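Local coordinates for pectinesterase (Aspergillus niger, PDB 5C1E), which hydrolyses the methyl esters of pectin, releasing methanol and leaving free galacturonate units, and is probably involved in the maceration and soft-rotting of plant tissue, at residues E47-Y53 with A92-S98; F101-N107 with G129-F135; V122-L128 with Y143-Q149; G196-I200 with V281-V286. Residue numbers count along the deposited sequence, not the author numbering.

Contact 1: E47-Y53 with A92-S98; sequences EQLTIDY and ATVNVVS
This is a parallel strand pairing between successive coils of the right-handed parallel beta-helix of pectin methylesterases, at the N-terminal edge of one of its three sheets. Strands 49-51 and 94-96 run 4.6 Å apart with their directions 13° from parallel. Build both extended and pair Leu-49 with Val-94, Thr-50 with Asn-95 and Ile-51 with Val-96, CA to CA 4.6 to 4.8 Å. Four backbone bonds fix this register: Leu-49 N to Thr-93 O 2.8 Å, Asn-95 N to Leu-49 O 2.9 Å, Ile-51 N to Asn-95 O 2.7 Å and Val-97 N to Ile-51 O 2.9 Å. Leu-49, Ile-51, Val-94 and Val-96 share the buried face; Ile-51, with chi1 and chi2 both m, sets CG1 4.0 Å from Val-94 CG1 and 4.2 Å from Val-96 CG2. Helix 22-29 covers Leu-49 and Ile-51 through Leu-26. Thr-50 and Asn-95 occupy the other face. At the start, the extended Gln-48 side chain gives NE2 to Ala-92 O at 3.0 Å, and a water donates to both Leu-49 O and Ala-92 O, 2.8 Å from each. Past the strands the chains stay tied, with Ser-98 in the t rotamer and its OG donating to Tyr-53 O at 2.6 Å.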
# COMPACT_ATOMS: atom_id res chain seq x y z
N GLU A 47 -9.22 -14.65 -7.65
CA GLU A 47 -10.29 -14.38 -6.71
C GLU A 47 -10.42 -12.88 -6.46
O GLU A 47 -9.46 -12.14 -6.61
CB GLU A 47 -10.00 -15.08 -5.37
CG GLU A 47 -9.92 -16.59 -5.47
CD GLU A 47 -9.74 -17.25 -4.13
OE1 GLU A 47 -10.54 -16.97 -3.21
OE2 GLU A 47 -8.80 -18.04 -3.99
N GLN A 48 -11.64 -12.45 -6.12
CA GLN A 48 -11.90 -11.09 -5.65
C GLN A 48 -12.46 -11.21 -4.23
O GLN A 48 -13.47 -11.88 -4.00
CB GLN A 48 -12.90 -10.38 -6.57
CG GLN A 48 -13.03 -8.91 -6.26
CD GLN A 48 -13.92 -8.17 -7.24
OE1 GLN A 48 -14.79 -8.75 -7.89
NE2 GLN A 48 -13.68 -6.87 -7.36
N LEU A 49 -11.79 -10.59 -3.26
CA LEU A 49 -12.05 -10.87 -1.85
C LEU A 49 -12.45 -9.63 -1.07
O LEU A 49 -11.94 -8.54 -1.31
CB LEU A 49 -10.80 -11.46 -1.21
CG LEU A 49 -10.27 -12.72 -1.89
CD1 LEU A 49 -8.93 -13.10 -1.28
CD2 LEU A 49 -11.28 -13.84 -1.75
N THR A 50 -13.38 -9.80 -0.13
CA THR A 50 -13.66 -8.76 0.86
C THR A 50 -13.31 -9.35 2.21
O THR A 50 -13.82 -10.42 2.56
CB THR A 50 -15.13 -8.31 0.82
OG1 THR A 50 -15.40 -7.73 -0.46
CG2 THR A 50 -15.41 -7.28 1.91
N ILE A 51 -12.44 -8.67 2.94
CA ILE A 51 -12.00 -9.13 4.27
C ILE A 51 -12.77 -8.34 5.33
O ILE A 51 -12.45 -7.17 5.60
CB ILE A 51 -10.50 -8.90 4.52
CG1 ILE A 51 -9.62 -9.36 3.35
CG2 ILE A 51 -10.06 -9.59 5.81
CD1 ILE A 51 -9.70 -10.81 2.99
N ASP A 52 -13.80 -8.96 5.91
CA ASP A 52 -14.65 -8.27 6.89
C ASP A 52 -14.80 -9.04 8.20
O ASP A 52 -15.73 -8.79 8.94
CB ASP A 52 -16.03 -7.98 6.28
CG ASP A 52 -16.75 -9.24 5.84
OD1 ASP A 52 -16.28 -10.35 6.18
OD2 ASP A 52 -17.78 -9.11 5.14
N TYR A 53 -13.87 -9.94 8.48
CA TYR A 53 -13.91 -10.74 9.70
C TYR A 53 -13.97 -9.82 10.94
O TYR A 53 -13.28 -8.79 11.01
CB TYR A 53 -12.67 -11.63 9.74
CG TYR A 53 -12.60 -12.58 10.91
CD1 TYR A 53 -13.57 -13.56 11.09
CD2 TYR A 53 -11.56 -12.49 11.82
CE1 TYR A 53 -13.51 -14.43 12.17
CE2 TYR A 53 -11.49 -13.35 12.91
CZ TYR A 53 -12.47 -14.32 13.07
OH TYR A 53 -12.43 -15.20 14.14
N ALA A 92 -11.64 -3.49 -6.53
CA ALA A 92 -10.48 -3.96 -5.79
C ALA A 92 -10.39 -5.47 -5.82
O ALA A 92 -11.39 -6.15 -5.63
CB ALA A 92 -10.51 -3.47 -4.36
N THR A 93 -9.19 -5.99 -6.05
CA THR A 93 -8.97 -7.43 -5.95
C THR A 93 -9.15 -7.89 -4.51
O THR A 93 -9.74 -8.95 -4.25
CB THR A 93 -7.59 -7.81 -6.49
OG1 THR A 93 -7.54 -7.44 -7.87
CG2 THR A 93 -7.35 -9.29 -6.35
N VAL A 94 -8.67 -7.07 -3.58
CA VAL A 94 -8.86 -7.32 -2.14
C VAL A 94 -9.35 -6.04 -1.45
O VAL A 94 -8.76 -4.96 -1.60
CB VAL A 94 -7.57 -7.77 -1.44
CG1 VAL A 94 -7.82 -7.94 0.06
CG2 VAL A 94 -7.06 -9.09 -2.00
N ASN A 95 -10.44 -6.18 -0.69
CA ASN A 95 -11.07 -5.07 0.00
C ASN A 95 -11.01 -5.34 1.49
O ASN A 95 -11.70 -6.21 1.99
CB ASN A 95 -12.54 -4.92 -0.47
CG ASN A 95 -13.28 -3.77 0.19
OD1 ASN A 95 -12.71 -2.98 0.94
ND2 ASN A 95 -14.58 -3.67 -0.10
N VAL A 96 -10.16 -4.61 2.21
CA VAL A 96 -9.98 -4.85 3.64
C VAL A 96 -10.80 -3.87 4.46
O VAL A 96 -10.48 -2.67 4.54
CB VAL A 96 -8.51 -4.75 4.06
CG1 VAL A 96 -8.36 -5.10 5.52
CG2 VAL A 96 -7.64 -5.67 3.22
N VAL A 97 -11.85 -4.38 5.08
CA VAL A 97 -12.68 -3.57 5.98
C VAL A 97 -12.68 -4.13 7.42
O VAL A 97 -13.59 -3.86 8.21
CB VAL A 97 -14.10 -3.40 5.44
CG1 VAL A 97 -14.07 -2.63 4.14
CG2 VAL A 97 -14.81 -4.74 5.28
N SER A 98 -11.62 -4.85 7.77
CA SER A 98 -11.55 -5.50 9.07
C SER A 98 -10.42 -4.86 9.90
O SER A 98 -9.23 -5.00 9.56
CB SER A 98 -11.32 -7.00 8.86
OG SER A 98 -11.12 -7.70 10.08
O HOH W 1 -12.86 -6.91 -3.40

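Contact 2: F101-N107 with G129-F135; sequences FSMYNIN and GFYGCQF
Tyr-131 and Met-103, on opposite faces of a parallel strand pair, lose the most surface here, followed by Asn-107. Strands 102-104 and 129-131 lie 4.8 Å apart at 5°, pairing Ser-102 with Gly-129, Met-103 with Phe-130 and Tyr-104 with Tyr-131. The bonds run Gly-129 N to Phe-101 O (3.0 Å), Met-103 N to Gly-129 O, Tyr-131 N to Met-103 O and Asn-105 N to Tyr-131 O (each 2.9 Å). Tyr-131 and Tyr-104, both with chi1 m, form an offset stack, centroids 4.7 Å apart and planes at 15°; their hydroxyls bond to Asp-296 near the C terminus. Gly-129 leaves room for the Tyr-131 OH, which a CB there would strike. On the inner face Met-103, chi1 and chi2 t, lays CB 3.9 Å from Phe-130 CD2 and CE 3.7 Å from Cys-133 SG and 4.0 Å from Phe-135 CE1. Asn-105 and Gly-132 turn each chain with positive phi; Gln-134 N to Ile-106 O (3.0 Å) then pairs the next sheet, where Asn-107 OD1, bonded to Asn-72, lies 3.0 Å from Gln-134 CG. Two beta-helix coils thus turn together, sulfur and aromatic carbon filling the interior and stacked outward tyrosines making polar bonds to the C-terminal tail.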
# COMPACT_ATOMS: atom_id res chain seq x y z
N PHE A 101 -6.37 -6.19 10.76
CA PHE A 101 -5.91 -7.16 9.78
C PHE A 101 -4.40 -7.02 9.54
O PHE A 101 -3.87 -5.89 9.47
CB PHE A 101 -6.68 -6.96 8.46
CG PHE A 101 -6.24 -7.86 7.34
CD1 PHE A 101 -6.55 -9.22 7.35
CD2 PHE A 101 -5.56 -7.34 6.24
CE1 PHE A 101 -6.17 -10.04 6.30
CE2 PHE A 101 -5.19 -8.15 5.18
CZ PHE A 101 -5.48 -9.51 5.22
N SER A 102 -3.72 -8.15 9.41
CA SER A 102 -2.31 -8.18 9.02
C SER A 102 -2.12 -9.14 7.87
O SER A 102 -2.74 -10.21 7.85
CB SER A 102 -1.43 -8.61 10.19
OG SER A 102 -1.64 -7.77 11.29
N MET A 103 -1.28 -8.78 6.91
CA MET A 103 -0.99 -9.66 5.79
C MET A 103 0.52 -9.73 5.59
O MET A 103 1.21 -8.71 5.66
CB MET A 103 -1.72 -9.18 4.53
CG MET A 103 -1.61 -10.15 3.36
SD MET A 103 -2.76 -9.76 2.03
CE MET A 103 -1.94 -8.41 1.21
N TYR A 104 1.02 -10.95 5.40
CA TYR A 104 2.45 -11.21 5.27
C TYR A 104 2.73 -11.97 4.00
O TYR A 104 2.17 -13.05 3.78
CB TYR A 104 2.98 -12.08 6.43
CG TYR A 104 2.98 -11.44 7.79
CD1 TYR A 104 1.81 -11.39 8.55
CD2 TYR A 104 4.14 -10.86 8.33
CE1 TYR A 104 1.79 -10.80 9.78
CE2 TYR A 104 4.13 -10.29 9.60
CZ TYR A 104 2.94 -10.28 10.31
OH TYR A 104 2.85 -9.71 11.54
N ASN A 105 3.63 -11.42 3.19
CA ASN A 105 4.20 -12.15 2.04
C ASN A 105 3.17 -12.65 1.03
O ASN A 105 3.20 -13.82 0.62
CB ASN A 105 5.07 -13.29 2.56
CG ASN A 105 6.07 -12.82 3.57
OD1 ASN A 105 6.02 -13.19 4.75
ND2 ASN A 105 7.00 -11.98 3.13
N ILE A 106 2.28 -11.75 0.63
CA ILE A 106 1.26 -12.03 -0.39
C ILE A 106 1.35 -10.95 -1.47
O ILE A 106 1.55 -9.77 -1.15
CB ILE A 106 -0.14 -12.11 0.25
CG1 ILE A 106 -0.19 -13.39 1.10
CG2 ILE A 106 -1.22 -12.07 -0.83
CD1 ILE A 106 -1.52 -13.95 1.42
N ASN A 107 1.25 -11.36 -2.73
CA ASN A 107 1.13 -10.42 -3.84
C ASN A 107 -0.35 -10.24 -4.19
O ASN A 107 -1.08 -11.22 -4.27
CB ASN A 107 1.83 -10.94 -5.10
CG ASN A 107 3.29 -11.24 -4.89
OD1 ASN A 107 3.92 -10.76 -3.94
ND2 ASN A 107 3.84 -12.04 -5.75
N GLY A 129 -1.79 -3.82 8.97
CA GLY A 129 -0.34 -4.06 8.83
C GLY A 129 -0.04 -4.96 7.66
O GLY A 129 -0.62 -6.04 7.55
N PHE A 130 0.86 -4.51 6.79
CA PHE A 130 1.26 -5.25 5.60
C PHE A 130 2.78 -5.38 5.57
O PHE A 130 3.50 -4.40 5.64
CB PHE A 130 0.76 -4.53 4.33
CG PHE A 130 -0.73 -4.39 4.27
CD1 PHE A 130 -1.36 -3.29 4.82
CD2 PHE A 130 -1.51 -5.38 3.67
CE1 PHE A 130 -2.74 -3.16 4.76
CE2 PHE A 130 -2.90 -5.26 3.62
CZ PHE A 130 -3.51 -4.16 4.17
N TYR A 131 3.24 -6.62 5.46
CA TYR A 131 4.64 -6.94 5.63
C TYR A 131 5.12 -7.82 4.48
O TYR A 131 4.62 -8.92 4.30
CB TYR A 131 4.82 -7.71 6.95
CG TYR A 131 4.28 -6.97 8.15
CD1 TYR A 131 5.06 -6.06 8.83
CD2 TYR A 131 2.98 -7.16 8.58
CE1 TYR A 131 4.56 -5.38 9.93
CE2 TYR A 131 2.47 -6.48 9.67
CZ TYR A 131 3.27 -5.59 10.34
OH TYR A 131 2.79 -4.92 11.43
N GLY A 132 6.08 -7.35 3.71
CA GLY A 132 6.62 -8.16 2.64
C GLY A 132 5.63 -8.49 1.55
O GLY A 132 5.76 -9.53 0.90
N CYS A 133 4.65 -7.61 1.32
CA CYS A 133 3.63 -7.84 0.30
C CYS A 133 3.94 -7.07 -0.99
O CYS A 133 4.72 -6.11 -0.99
CB CYS A 133 2.25 -7.40 0.82
SG CYS A 133 1.63 -8.38 2.20
N GLN A 134 3.34 -7.50 -2.08
CA GLN A 134 3.37 -6.72 -3.31
C GLN A 134 1.98 -6.27 -3.71
O GLN A 134 1.01 -7.03 -3.59
CB GLN A 134 3.98 -7.51 -4.46
CG GLN A 134 5.36 -8.10 -4.17
CD GLN A 134 5.99 -8.73 -5.40
OE1 GLN A 134 5.98 -8.12 -6.48
NE2 GLN A 134 6.58 -9.94 -5.24
N PHE A 135 1.90 -5.05 -4.23
CA PHE A 135 0.67 -4.51 -4.74
C PHE A 135 0.95 -3.93 -6.11
O PHE A 135 1.77 -3.02 -6.24
CB PHE A 135 0.10 -3.44 -3.80
CG PHE A 135 0.08 -3.85 -2.37
CD1 PHE A 135 -1.03 -4.51 -1.86
CD2 PHE A 135 1.13 -3.58 -1.53
CE1 PHE A 135 -1.07 -4.91 -0.54
CE2 PHE A 135 1.09 -3.96 -0.20
CZ PHE A 135 -0.01 -4.63 0.28

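Contact 3: V122-L128 with Y143-Q149; sequences VGNADQL and YVKAGTQ. With NAG (2-acetamido-2-deoxy-beta-D-glucopyranose), chain B.
Gly-123 N donates to Tyr-143 O at 2.9 Å, and Leu-128 N to Thr-148 O at 3.1 Å. Between them side chains take over: Thr-148 N bonds to Asp-126 OD1 (3.1 Å), and Gln-127 N to Thr-148 OG1 (3.0 Å), with Thr-148 in the p rotamer. Gly-123 O gathers weak bonds from Lys-145 N (3.0 Å) and Gln-149 NE2 (2.9 Å); a CB on Gly-123 would hit Gln-149 OE1. Strands 122-124 and 143-146 lie 4.7 Å apart and cross at -15°, pairing Val-122 with Tyr-143 and Asn-124 with Ala-146, with one extra residue between them in 143-146; the register returns by Leu-128 with Gln-149. Gln-127 takes positive phi at the bend, its side chain beside the glycan. Val-122 CG2 packs 3.6 Å from Tyr-143 CD2, Tyr-143 stacks on Phe-164, and Lys-145 extends to a salt bridge with Asp-89. Parallel coils turning together from one sheet to the next typify the pectinesterase beta-helix, here with Tyr-143 about 9 Å, between side chains, from the predicted catalytic Asp-161.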
# COMPACT_ATOMS: atom_id res chain seq x y z
N VAL A 122 -7.70 -2.26 -1.41
CA VAL A 122 -8.18 -1.12 -0.65
C VAL A 122 -8.06 -1.45 0.84
O VAL A 122 -8.49 -2.52 1.30
CB VAL A 122 -9.60 -0.63 -1.04
CG1 VAL A 122 -10.59 -1.76 -1.15
CG2 VAL A 122 -10.11 0.42 -0.06
N GLY A 123 -7.44 -0.53 1.55
CA GLY A 123 -7.38 -0.58 3.00
C GLY A 123 -8.37 0.40 3.58
O GLY A 123 -8.21 1.61 3.42
N ASN A 124 -9.40 -0.11 4.23
CA ASN A 124 -10.47 0.74 4.76
C ASN A 124 -10.87 0.30 6.17
O ASN A 124 -12.01 -0.10 6.42
CB ASN A 124 -11.66 0.74 3.80
CG ASN A 124 -12.75 1.71 4.19
OD1 ASN A 124 -12.50 2.69 4.89
ND2 ASN A 124 -13.97 1.43 3.77
N ALA A 125 -9.91 0.42 7.07
CA ALA A 125 -10.04 0.02 8.47
C ALA A 125 -8.78 0.46 9.24
O ALA A 125 -7.80 0.92 8.65
CB ALA A 125 -10.21 -1.49 8.58
N ASP A 126 -8.82 0.34 10.55
CA ASP A 126 -7.71 0.77 11.39
C ASP A 126 -6.75 -0.36 11.76
O ASP A 126 -7.13 -1.54 11.79
CB ASP A 126 -8.22 1.39 12.69
CG ASP A 126 -8.86 2.75 12.51
OD1 ASP A 126 -8.30 3.61 11.79
OD2 ASP A 126 -9.92 2.98 13.14
N GLN A 127 -5.53 0.03 12.11
CA GLN A 127 -4.47 -0.89 12.53
C GLN A 127 -4.22 -1.99 11.50
O GLN A 127 -4.15 -3.17 11.85
CB GLN A 127 -4.78 -1.44 13.92
CG GLN A 127 -5.01 -0.31 14.90
CD GLN A 127 -4.94 -0.68 16.36
OE1 GLN A 127 -4.89 -1.85 16.74
NE2 GLN A 127 -4.93 0.35 17.21
N LEU A 128 -4.12 -1.59 10.24
CA LEU A 128 -3.79 -2.50 9.15
C LEU A 128 -2.30 -2.60 8.96
O LEU A 128 -1.60 -1.57 8.82
CB LEU A 128 -4.44 -2.05 7.84
CG LEU A 128 -5.96 -1.90 7.92
CD1 LEU A 128 -6.51 -1.59 6.52
CD2 LEU A 128 -6.63 -3.14 8.51
N TYR A 143 -5.35 1.70 -2.68
CA TYR A 143 -6.32 2.64 -2.17
C TYR A 143 -6.21 2.63 -0.67
O TYR A 143 -6.81 1.77 -0.03
CB TYR A 143 -7.71 2.24 -2.63
CG TYR A 143 -8.83 3.25 -2.42
CD1 TYR A 143 -8.60 4.54 -1.95
CD2 TYR A 143 -10.13 2.90 -2.73
CE1 TYR A 143 -9.65 5.44 -1.79
CE2 TYR A 143 -11.17 3.79 -2.59
CZ TYR A 143 -10.94 5.07 -2.13
OH TYR A 143 -12.01 5.94 -1.98
N VAL A 144 -5.38 3.53 -0.13
CA VAL A 144 -5.27 3.67 1.31
C VAL A 144 -6.42 4.61 1.75
O VAL A 144 -6.23 5.79 2.01
CB VAL A 144 -3.87 4.13 1.75
CG1 VAL A 144 -2.85 3.04 1.39
CG2 VAL A 144 -3.44 5.45 1.12
N LYS A 145 -7.61 4.05 1.76
CA LYS A 145 -8.83 4.86 1.77
C LYS A 145 -9.05 5.57 3.09
O LYS A 145 -9.35 6.77 3.12
CB LYS A 145 -10.04 3.97 1.45
CG LYS A 145 -11.37 4.71 1.51
CD LYS A 145 -12.51 3.81 1.07
CE LYS A 145 -13.76 4.64 0.83
NZ LYS A 145 -14.92 3.77 0.57
N ALA A 146 -8.92 4.82 4.18
CA ALA A 146 -9.11 5.38 5.51
C ALA A 146 -8.49 4.49 6.57
O ALA A 146 -8.26 3.30 6.33
CB ALA A 146 -10.60 5.56 5.81
N GLY A 147 -8.27 5.07 7.74
CA GLY A 147 -7.72 4.37 8.88
C GLY A 147 -6.21 4.38 8.98
O GLY A 147 -5.51 4.81 8.05
N THR A 148 -5.70 3.91 10.11
CA THR A 148 -4.27 3.86 10.36
C THR A 148 -3.70 2.59 9.74
O THR A 148 -4.26 1.51 9.91
CB THR A 148 -3.97 3.92 11.86
OG1 THR A 148 -4.73 2.94 12.55
CG2 THR A 148 -4.32 5.30 12.40
N GLN A 149 -2.63 2.75 8.97
CA GLN A 149 -2.08 1.66 8.19
C GLN A 149 -0.58 1.73 8.17
O GLN A 149 0.01 2.84 8.16
CB GLN A 149 -2.62 1.69 6.76
CG GLN A 149 -4.13 1.71 6.68
CD GLN A 149 -4.67 1.66 5.26
OE1 GLN A 149 -4.03 1.16 4.33
NE2 GLN A 149 -5.89 2.15 5.10
C1 NAG B . -7.08 -6.90 18.55
C2 NAG B . -6.68 -7.52 19.87
C3 NAG B . -6.22 -6.35 20.75
C4 NAG B . -5.11 -5.55 20.04
C5 NAG B . -5.42 -5.28 18.55
C6 NAG B . -4.20 -4.80 17.78
C7 NAG B . -7.74 -9.66 20.53
C8 NAG B . -8.94 -10.36 21.10
N2 NAG B . -7.77 -8.32 20.42
O3 NAG B . -5.79 -6.85 22.01
O4 NAG B . -4.88 -4.32 20.70
O5 NAG B . -5.90 -6.43 17.91
O6 NAG B . -4.59 -4.44 16.47
O7 NAG B . -6.77 -10.35 20.20

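Contact 4: G196-I200 with V281-V286; sequences GWYAI and VDKTTV. With SO4 (sulfate ion), chain C.
One face of an indole carries two CH-pi contacts from the same short segment: Val-281 CG1 lies 4.1 Å from the centroid of the six-membered ring of Trp-197, and Thr-285 CG2 lies 3.9 Å from the centroid of its five-membered ring. Trp-197, with chi1 at -68° (m) and chi2 at 68°, points toward the helical segment and has the largest area covered in the contact. Strand 198-200 starts just after it, extended, while 281-286 passes from an extended Val-281 through the N-cap Asp-282 into helix 283-287. Asp-282, chi1 p, caps the helix by accepting from Thr-285 N at OD1, 3.1 Å. Val-286, chi1 t, comes in sideways, with CG2 4.0 Å from Trp-197 CB and 3.8 Å from Ala-199 CB; Val-281 CG2 also meets Ala-199 CB at 4.0 Å. The nearest CA pair is Trp-197 with Val-286, 5.6 Å. The tryptophan also makes a cation-pi contact with Arg-228 from the next strand of the sheet. Lys-283 turns away from this strand, making cation-pi contacts with Trp-170 and Trp-291; its NZ also donates to sulfate O4 at 2.7 Å, an ion probably from the crystallisation liquor. The segment near the C terminus lies against the outside of the beta-helix through methyl groups on indole and alanine: the contacts between the segments are apolar or CH-pi, while the Asp-282 side-chain bond stays within 281-286.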
# COMPACT_ATOMS: atom_id res chain seq x y z
N GLY A 196 -4.38 13.07 9.85
CA GLY A 196 -3.64 12.10 9.06
C GLY A 196 -2.46 12.64 8.26
O GLY A 196 -2.38 13.82 7.93
N TRP A 197 -1.52 11.73 7.99
CA TRP A 197 -0.36 11.96 7.13
C TRP A 197 -0.17 10.73 6.26
O TRP A 197 -0.50 9.62 6.67
CB TRP A 197 0.95 12.07 7.93
CG TRP A 197 1.13 13.27 8.81
CD1 TRP A 197 0.43 13.57 9.96
CD2 TRP A 197 2.10 14.31 8.65
NE1 TRP A 197 0.89 14.75 10.50
CE2 TRP A 197 1.92 15.22 9.71
CE3 TRP A 197 3.10 14.57 7.70
CZ2 TRP A 197 2.70 16.38 9.84
CZ3 TRP A 197 3.88 15.71 7.84
CH2 TRP A 197 3.67 16.60 8.89
N TYR A 198 0.41 10.93 5.08
CA TYR A 198 1.24 9.89 4.48
C TYR A 198 2.69 10.18 4.87
O TYR A 198 3.19 11.31 4.65
CB TYR A 198 1.25 9.92 2.95
CG TYR A 198 -0.02 9.56 2.20
CD1 TYR A 198 -1.30 9.64 2.78
CD2 TYR A 198 0.06 9.23 0.85
CE1 TYR A 198 -2.44 9.32 2.05
CE2 TYR A 198 -1.06 8.93 0.11
CZ TYR A 198 -2.30 8.98 0.70
OH TYR A 198 -3.37 8.69 -0.08
N ALA A 199 3.37 9.16 5.36
CA ALA A 199 4.81 9.25 5.59
C ALA A 199 5.49 8.14 4.80
O ALA A 199 5.21 6.96 5.01
CB ALA A 199 5.13 9.12 7.07
N ILE A 200 6.39 8.53 3.89
CA ILE A 200 7.18 7.56 3.13
C ILE A 200 8.61 7.63 3.67
O ILE A 200 9.30 8.63 3.47
CB ILE A 200 7.08 7.86 1.62
CG1 ILE A 200 5.64 7.59 1.19
CG2 ILE A 200 8.06 7.01 0.84
CD1 ILE A 200 5.24 8.27 -0.07
N VAL A 281 9.16 13.10 10.54
CA VAL A 281 8.02 12.75 11.41
C VAL A 281 8.17 11.33 11.92
O VAL A 281 8.85 10.52 11.31
CB VAL A 281 6.65 12.95 10.72
CG1 VAL A 281 6.56 14.33 10.12
CG2 VAL A 281 6.39 11.88 9.67
N ASP A 282 7.53 11.03 13.05
CA ASP A 282 7.61 9.68 13.61
C ASP A 282 6.26 8.98 13.55
O ASP A 282 5.25 9.57 13.18
CB ASP A 282 8.20 9.68 15.05
CG ASP A 282 7.34 10.44 16.07
OD1 ASP A 282 6.16 10.78 15.83
OD2 ASP A 282 7.89 10.67 17.18
N LYS A 283 6.24 7.70 13.90
CA LYS A 283 5.03 6.92 13.80
C LYS A 283 3.97 7.33 14.80
O LYS A 283 2.79 7.06 14.59
CB LYS A 283 5.33 5.42 13.92
CG LYS A 283 6.07 4.89 12.70
CD LYS A 283 6.19 3.37 12.67
CE LYS A 283 7.10 2.85 13.75
NZ LYS A 283 8.50 3.31 13.55
N THR A 284 4.36 7.96 15.90
CA THR A 284 3.35 8.43 16.83
C THR A 284 2.49 9.52 16.16
O THR A 284 1.28 9.54 16.32
CB THR A 284 3.97 8.91 18.15
OG1 THR A 284 4.53 7.77 18.82
CG2 THR A 284 2.93 9.58 19.03
N THR A 285 3.14 10.40 15.41
CA THR A 285 2.45 11.45 14.68
C THR A 285 1.50 10.84 13.65
O THR A 285 0.36 11.27 13.54
CB THR A 285 3.46 12.38 14.00
OG1 THR A 285 4.11 13.18 15.00
CG2 THR A 285 2.80 13.28 13.00
N VAL A 286 1.95 9.84 12.92
CA VAL A 286 1.18 9.32 11.77
C VAL A 286 0.13 8.29 12.19
O VAL A 286 -1.00 8.27 11.67
CB VAL A 286 2.14 8.71 10.71
CG1 VAL A 286 1.37 8.14 9.51
CG2 VAL A 286 3.16 9.74 10.27
S SO4 C . 9.79 1.57 10.63
O1 SO4 C . 11.14 0.94 10.75
O2 SO4 C . 9.42 1.62 9.19
O3 SO4 C . 8.75 0.82 11.40
O4 SO4 C . 9.86 2.93 11.21

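Overall arrangement
Following the chain from the N terminus, contact 1 closes a 38-residue excursion between its two strands in one sheet. The chain then turns from 94-96 into 102-104, where contact 2 opens, and Phe-101 packs on Ile-51 and Val-96 of contact 1. Contacts 2 and 3 cross: 122-128 precedes 129-135, and 143-149 follows it. Contact 3 continues the sheet of contact 1, since strands 94-96 and 121-124 are neighbours, and its 148-152 strand joins the sheet of contact 2. Contact 4 closes an 80-residue loop that brings the helix near the C terminus back onto that same sheet; Val-144 of contact 3 touches Tyr-198 on the strand face turned away from the helix.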